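Local coordinates for protein pseudopodium-enriched atypical kinase 1 (Homo sapiens, PDB 6BHC) that probably serves as a signalling scaffold, being a pseudokinase with an unusual catalytic cleft whose kinase fold dimerises in a novel way, at residues D56-S61 against T75-K80; K347-C352 against S424-I429. The protein carries 1 engineered substitution. All coordinates share one frame; numbering follows the deposited sequence.

How the contacts relate
Contact 1 comes first along the chain and closes before contact 2 opens, so the two lie in series. Their centres are about 45 Å apart, their nearest atoms about 29 Å apart, and they fall on opposite sides of the chain's centre with no strand or helix in common. Contact 1 (D56-S61 against T75-K80) is a backbone pairing in the antiparallel sheet of the N-terminal lobe. Contact 2 (K347-C352 against S424-I429) joins helix 343-354 of the helical C-terminal lobe to helix 420-430 at the end of the modelled chain. One therefore belongs to the sheet of the small lobe, while the other packs a C-terminal helix against the large lobe.

Contact 1 (D56-S61 against T75-K80); sequences DFRLTS and TASYAK
The carbonyl oxygen S77 O takes two donors from R58: the backbone R58 N at 3.1 Å and the side-chain R58 NE at 3.0 Å. They arrive from opposite faces of the carbonyl plane, each well out of it. The bends at chi2 (85°) and chi3 (55°) bring CD and then NE of R58 across to the partner strand, so that S77 O lies at the edge of the guanidinium, in its plane. The second nitrogen of this side-on grip, R58 NH2, bonds S77 OG at 3.1 Å, a hydroxyl that also bonds P82 O. S77 N returns a bond to R58 O (2.8 Å), completing a hydrogen-bonded antiparallel pair, and T60 N to T75 O (3.0 Å) extends the ladder. On the other face F57 and Y78 form an offset stack, centroids 4.8 Å apart and planes at 22°, with Y78 CD1 above the rim of the F57 ring. Beside them L59 CD2 meets A76 CB at 3.9 Å. V88 of strand 85-91 covers F57 and A76. The ladder is consistent with the β1-β2 pairing of a kinase N-lobe, whose connecting turn is the glycine-rich loop in active relatives.

Contact 2 (K347-C352 against S424-I429); sequences KGILQC and SCIVKI
The helical segments 347-352 and 424-429 cross nearly at a right angle, 81° between their directions, with segment axes 9.5 Å apart at closest approach. I349 and I426 are the nearest residues by backbone, their CA atoms 5.9 Å apart, and no hydrogen bond spans the interface. I426 carries most of the contact. Its CG1 stands anti to the carbonyl carbon (chi1 -64°), and the turn at chi2 (-58°) brings I426 CD1 onto the peptide between G348 and I349, 3.8 Å from I349 N. The other branch takes a separate course: I426 CG2 touches G348 O at 3.6 Å and C352 CB at 3.9 Å. G348 O is meanwhile the acceptor of C352 N within its own helix, so the methyl group leans on an oxygen that already has a partner. The absence of a side chain at G348 permits this closeness, since a beta carbon built there would fall 2.7 Å from I426 CD1, a clash. Helix 343-354 corresponds by position to the αI helix that ends the kinase C-lobe, its L350 turned away from this interface onto helix 173-194; helix 420-430 packs across its other flank and probably belongs to the helical dimerisation region of the PEAK family. An alanine at I426 would probably leave a gap over the G348-I349 peptide and cost C352 CB and I349 CG1 their contacts with the I426 CG2 methyl. I349 CG1 lies 4.0 Å from I426 CG2 as the two side chains slant across each other. Farther out, I349 CD1 touches I429 CG2 at 3.8 Å, these side chains crossing at about a right angle, and helix 322-332 borders the pair with L328 against I349 and C331 against I429.

Contact 1 (D56-S61 against T75-K80)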
loop_
_atom_site.group_PDB
_atom_site.type_symbol
_atom_site.label_atom_id
_atom_site.label_comp_id
_atom_site.label_asym_id
_atom_site.label_seq_id
_atom_site.Cartn_x
_atom_site.Cartn_y
_atom_site.Cartn_z
ATOM N N ASP A 56 30.066 -21.498 -24.316
ATOM C CA ASP A 56 29.703 -20.204 -23.753
ATOM C C ASP A 56 28.951 -20.316 -22.435
ATOM O O ASP A 56 28.665 -19.285 -21.816
ATOM C CB ASP A 56 28.860 -19.409 -24.755
ATOM C CG ASP A 56 29.671 -18.902 -25.927
ATOM O OD1 ASP A 56 30.894 -18.704 -25.763
ATOM O OD2 ASP A 56 29.086 -18.697 -27.011
ATOM N N PHE A 57 28.622 -21.524 -21.993
ATOM C CA PHE A 57 27.906 -21.740 -20.738
ATOM C C PHE A 57 28.860 -22.418 -19.762
ATOM O O PHE A 57 29.077 -23.630 -19.829
ATOM C CB PHE A 57 26.644 -22.568 -20.963
ATOM C CG PHE A 57 25.566 -21.830 -21.702
ATOM C CD1 PHE A 57 25.500 -21.873 -23.085
ATOM C CD2 PHE A 57 24.625 -21.082 -21.013
ATOM C CE1 PHE A 57 24.511 -21.190 -23.768
ATOM C CE2 PHE A 57 23.633 -20.398 -21.690
ATOM C CZ PHE A 57 23.576 -20.451 -23.069
ATOM N N ARG A 58 29.431 -21.628 -18.858
ATOM C CA ARG A 58 30.342 -22.138 -17.840
ATOM C C ARG A 58 29.513 -22.632 -16.661
ATOM O O ARG A 58 28.885 -21.835 -15.956
ATOM C CB ARG A 58 31.334 -21.061 -17.403
ATOM C CG ARG A 58 32.339 -20.644 -18.472
ATOM C CD ARG A 58 31.777 -19.576 -19.401
ATOM N NE ARG A 58 31.289 -18.412 -18.665
ATOM C CZ ARG A 58 32.047 -17.378 -18.314
ATOM N NH1 ARG A 58 33.335 -17.359 -18.629
ATOM N NH2 ARG A 58 31.516 -16.362 -17.644
ATOM N N LEU A 59 29.502 -23.946 -16.453
ATOM C CA LEU A 59 28.749 -24.520 -15.348
ATOM C C LEU A 59 29.362 -24.097 -14.021
ATOM O O LEU A 59 30.562 -24.278 -13.791
ATOM C CB LEU A 59 28.718 -26.044 -15.458
ATOM C CG LEU A 59 28.097 -26.613 -16.735
ATOM C CD1 LEU A 59 27.995 -28.127 -16.653
ATOM C CD2 LEU A 59 26.733 -25.991 -16.994
ATOM N N THR A 60 28.534 -23.526 -13.147
ATOM C CA THR A 60 28.995 -23.057 -11.849
ATOM C C THR A 60 29.199 -24.186 -10.847
ATOM O O THR A 60 29.719 -23.935 -9.754
ATOM C CB THR A 60 28.003 -22.041 -11.281
ATOM O OG1 THR A 60 26.729 -22.669 -11.098
ATOM C CG2 THR A 60 27.847 -20.868 -12.236
ATOM N N SER A 61 28.810 -25.411 -11.192
ATOM C CA SER A 61 28.959 -26.549 -10.299
ATOM C C SER A 61 28.897 -27.823 -11.126
ATOM O O SER A 61 28.320 -27.847 -12.217
ATOM C CB SER A 61 27.877 -26.557 -9.211
ATOM O OG SER A 61 27.950 -27.734 -8.426
ATOM N N THR A 75 23.182 -25.014 -13.173
ATOM C CA THR A 75 23.350 -23.569 -13.175
ATOM C C THR A 75 24.597 -23.201 -13.968
ATOM O O THR A 75 25.634 -23.861 -13.863
ATOM C CB THR A 75 23.457 -23.037 -11.747
ATOM O OG1 THR A 75 24.611 -23.598 -11.111
ATOM C CG2 THR A 75 22.220 -23.411 -10.950
ATOM N N ALA A 76 24.493 -22.148 -14.773
ATOM C CA ALA A 76 25.574 -21.781 -15.674
ATOM C C ALA A 76 25.694 -20.268 -15.764
ATOM O O ALA A 76 24.736 -19.527 -15.523
ATOM C CB ALA A 76 25.368 -22.372 -17.073
ATOM N N SER A 77 26.895 -19.822 -16.123
ATOM C CA SER A 77 27.187 -18.420 -16.390
ATOM C C SER A 77 27.354 -18.256 -17.896
ATOM O O SER A 77 28.330 -18.745 -18.474
ATOM C CB SER A 77 28.443 -17.974 -15.642
ATOM O OG SER A 77 28.868 -16.692 -16.070
ATOM N N TYR A 78 26.396 -17.582 -18.528
ATOM C CA TYR A 78 26.465 -17.344 -19.963
ATOM C C TYR A 78 27.618 -16.397 -20.277
ATOM O O TYR A 78 27.762 -15.348 -19.644
ATOM C CB TYR A 78 25.140 -16.767 -20.461
ATOM C CG TYR A 78 25.051 -16.593 -21.960
ATOM C CD1 TYR A 78 25.623 -17.518 -22.824
ATOM C CD2 TYR A 78 24.373 -15.514 -22.511
ATOM C CE1 TYR A 78 25.536 -17.362 -24.196
ATOM C CE2 TYR A 78 24.279 -15.351 -23.880
ATOM C CZ TYR A 78 24.862 -16.277 -24.718
ATOM O OH TYR A 78 24.771 -16.118 -26.082
ATOM N N ALA A 79 28.444 -16.772 -21.258
ATOM C CA ALA A 79 29.659 -16.011 -21.535
ATOM C C ALA A 79 29.355 -14.589 -21.990
ATOM O O ALA A 79 30.150 -13.676 -21.740
ATOM C CB ALA A 79 30.503 -16.731 -22.586
ATOM N N LYS A 80 28.223 -14.378 -22.655
ATOM C CA LYS A 80 27.855 -13.056 -23.141
ATOM C C LYS A 80 27.033 -12.260 -22.135
ATOM O O LYS A 80 26.670 -11.114 -22.419
ATOM C CB LYS A 80 27.095 -13.181 -24.466
ATOM C CG LYS A 80 27.876 -13.937 -25.537
ATOM C CD LYS A 80 27.144 -13.955 -26.868
ATOM C CE LYS A 80 27.929 -14.729 -27.914
ATOM N NZ LYS A 80 27.246 -14.728 -29.236
#

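Contact 2 (K347-C352 against S424-I429)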
loop_
_atom_site.group_PDB
_atom_site.type_symbol
_atom_site.label_atom_id
_atom_site.label_comp_id
_atom_site.label_asym_id
_atom_site.label_seq_id
_atom_site.Cartn_x
_atom_site.Cartn_y
_atom_site.Cartn_z
ATOM N N LYS A 347 -9.625 -25.332 -8.915
ATOM C CA LYS A 347 -8.998 -24.097 -8.461
ATOM C C LYS A 347 -9.851 -23.408 -7.405
ATOM O O LYS A 347 -9.332 -22.945 -6.385
ATOM C CB LYS A 347 -8.752 -23.170 -9.652
ATOM C CG LYS A 347 -8.004 -21.892 -9.312
ATOM C CD LYS A 347 -7.568 -21.156 -10.568
ATOM C CE LYS A 347 -6.663 -19.982 -10.236
ATOM N NZ LYS A 347 -6.163 -19.312 -11.468
ATOM N N GLY A 348 -11.164 -23.342 -7.626
ATOM C CA GLY A 348 -12.039 -22.715 -6.652
ATOM C C GLY A 348 -12.079 -23.445 -5.328
ATOM O O GLY A 348 -12.197 -22.816 -4.276
ATOM N N ILE A 349 -11.979 -24.774 -5.357
ATOM C CA ILE A 349 -11.912 -25.541 -4.120
ATOM C C ILE A 349 -10.624 -25.222 -3.371
ATOM O O ILE A 349 -10.639 -24.957 -2.164
ATOM C CB ILE A 349 -12.038 -27.045 -4.421
ATOM C CG1 ILE A 349 -13.437 -27.362 -4.958
ATOM C CG2 ILE A 349 -11.729 -27.874 -3.181
ATOM C CD1 ILE A 349 -13.682 -28.833 -5.212
ATOM N N LEU A 350 -9.493 -25.222 -4.083
ATOM C CA LEU A 350 -8.214 -24.918 -3.448
ATOM C C LEU A 350 -8.198 -23.505 -2.882
ATOM O O LEU A 350 -7.677 -23.275 -1.785
ATOM C CB LEU A 350 -7.078 -25.113 -4.449
ATOM C CG LEU A 350 -6.821 -26.562 -4.864
ATOM C CD1 LEU A 350 -5.927 -26.622 -6.088
ATOM C CD2 LEU A 350 -6.205 -27.338 -3.711
ATOM N N GLN A 351 -8.763 -22.544 -3.615
ATOM C CA GLN A 351 -8.879 -21.188 -3.089
ATOM C C GLN A 351 -9.744 -21.157 -1.837
ATOM O O GLN A 351 -9.459 -20.411 -0.891
ATOM C CB GLN A 351 -9.452 -20.261 -4.159
ATOM C CG GLN A 351 -8.522 -20.018 -5.333
ATOM C CD GLN A 351 -9.226 -19.371 -6.507
ATOM O OE1 GLN A 351 -10.423 -19.572 -6.715
ATOM N NE2 GLN A 351 -8.486 -18.588 -7.284
ATOM N N CYS A 352 -10.805 -21.967 -1.809
ATOM C CA CYS A 352 -11.675 -21.998 -0.641
ATOM C C CYS A 352 -10.969 -22.604 0.566
ATOM O O CYS A 352 -11.148 -22.136 1.696
ATOM C CB CYS A 352 -12.955 -22.770 -0.953
ATOM S SG CYS A 352 -14.085 -22.889 0.449
ATOM N N SER A 424 -21.061 -20.214 -4.338
ATOM C CA SER A 424 -22.164 -21.136 -4.093
ATOM C C SER A 424 -21.907 -22.490 -4.743
ATOM O O SER A 424 -22.269 -23.532 -4.186
ATOM C CB SER A 424 -23.473 -20.532 -4.601
ATOM O OG SER A 424 -24.557 -21.421 -4.398
ATOM N N CYS A 425 -21.277 -22.496 -5.920
ATOM C CA CYS A 425 -20.961 -23.760 -6.578
ATOM C C CYS A 425 -19.860 -24.512 -5.838
ATOM O O CYS A 425 -19.943 -25.734 -5.669
ATOM C CB CYS A 425 -20.561 -23.509 -8.032
ATOM S SG CYS A 425 -21.869 -22.769 -9.042
ATOM N N ILE A 426 -18.825 -23.800 -5.383
ATOM C CA ILE A 426 -17.725 -24.457 -4.683
ATOM C C ILE A 426 -18.189 -25.001 -3.338
ATOM O O ILE A 426 -17.806 -26.106 -2.935
ATOM C CB ILE A 426 -16.540 -23.487 -4.524
ATOM C CG1 ILE A 426 -15.975 -23.109 -5.893
ATOM C CG2 ILE A 426 -15.450 -24.104 -3.658
ATOM C CD1 ILE A 426 -15.512 -24.302 -6.707
ATOM N N VAL A 427 -19.019 -24.238 -2.621
ATOM C CA VAL A 427 -19.508 -24.686 -1.320
ATOM C C VAL A 427 -20.351 -25.945 -1.468
ATOM O O VAL A 427 -20.191 -26.909 -0.710
ATOM C CB VAL A 427 -20.293 -23.556 -0.626
ATOM C CG1 VAL A 427 -21.091 -24.103 0.547
ATOM C CG2 VAL A 427 -19.347 -22.461 -0.160
ATOM N N LYS A 428 -21.254 -25.965 -2.454
ATOM C CA LYS A 428 -22.123 -27.123 -2.630
ATOM C C LYS A 428 -21.332 -28.374 -2.990
ATOM O O LYS A 428 -21.773 -29.490 -2.694
ATOM C CB LYS A 428 -23.185 -26.825 -3.692
ATOM C CG LYS A 428 -24.284 -25.889 -3.204
ATOM C CD LYS A 428 -25.403 -25.728 -4.225
ATOM C CE LYS A 428 -24.949 -24.928 -5.436
ATOM N NZ LYS A 428 -26.074 -24.651 -6.371
ATOM N N ILE A 429 -20.165 -28.216 -3.618
ATOM C CA ILE A 429 -19.313 -29.370 -3.885
ATOM C C ILE A 429 -18.662 -29.862 -2.597
ATOM O O ILE A 429 -18.556 -31.071 -2.361
ATOM C CB ILE A 429 -18.263 -29.025 -4.957
ATOM C CG1 ILE A 429 -18.942 -28.731 -6.295
ATOM C CG2 ILE A 429 -17.263 -30.161 -5.116
ATOM C CD1 ILE A 429 -17.976 -28.307 -7.387
#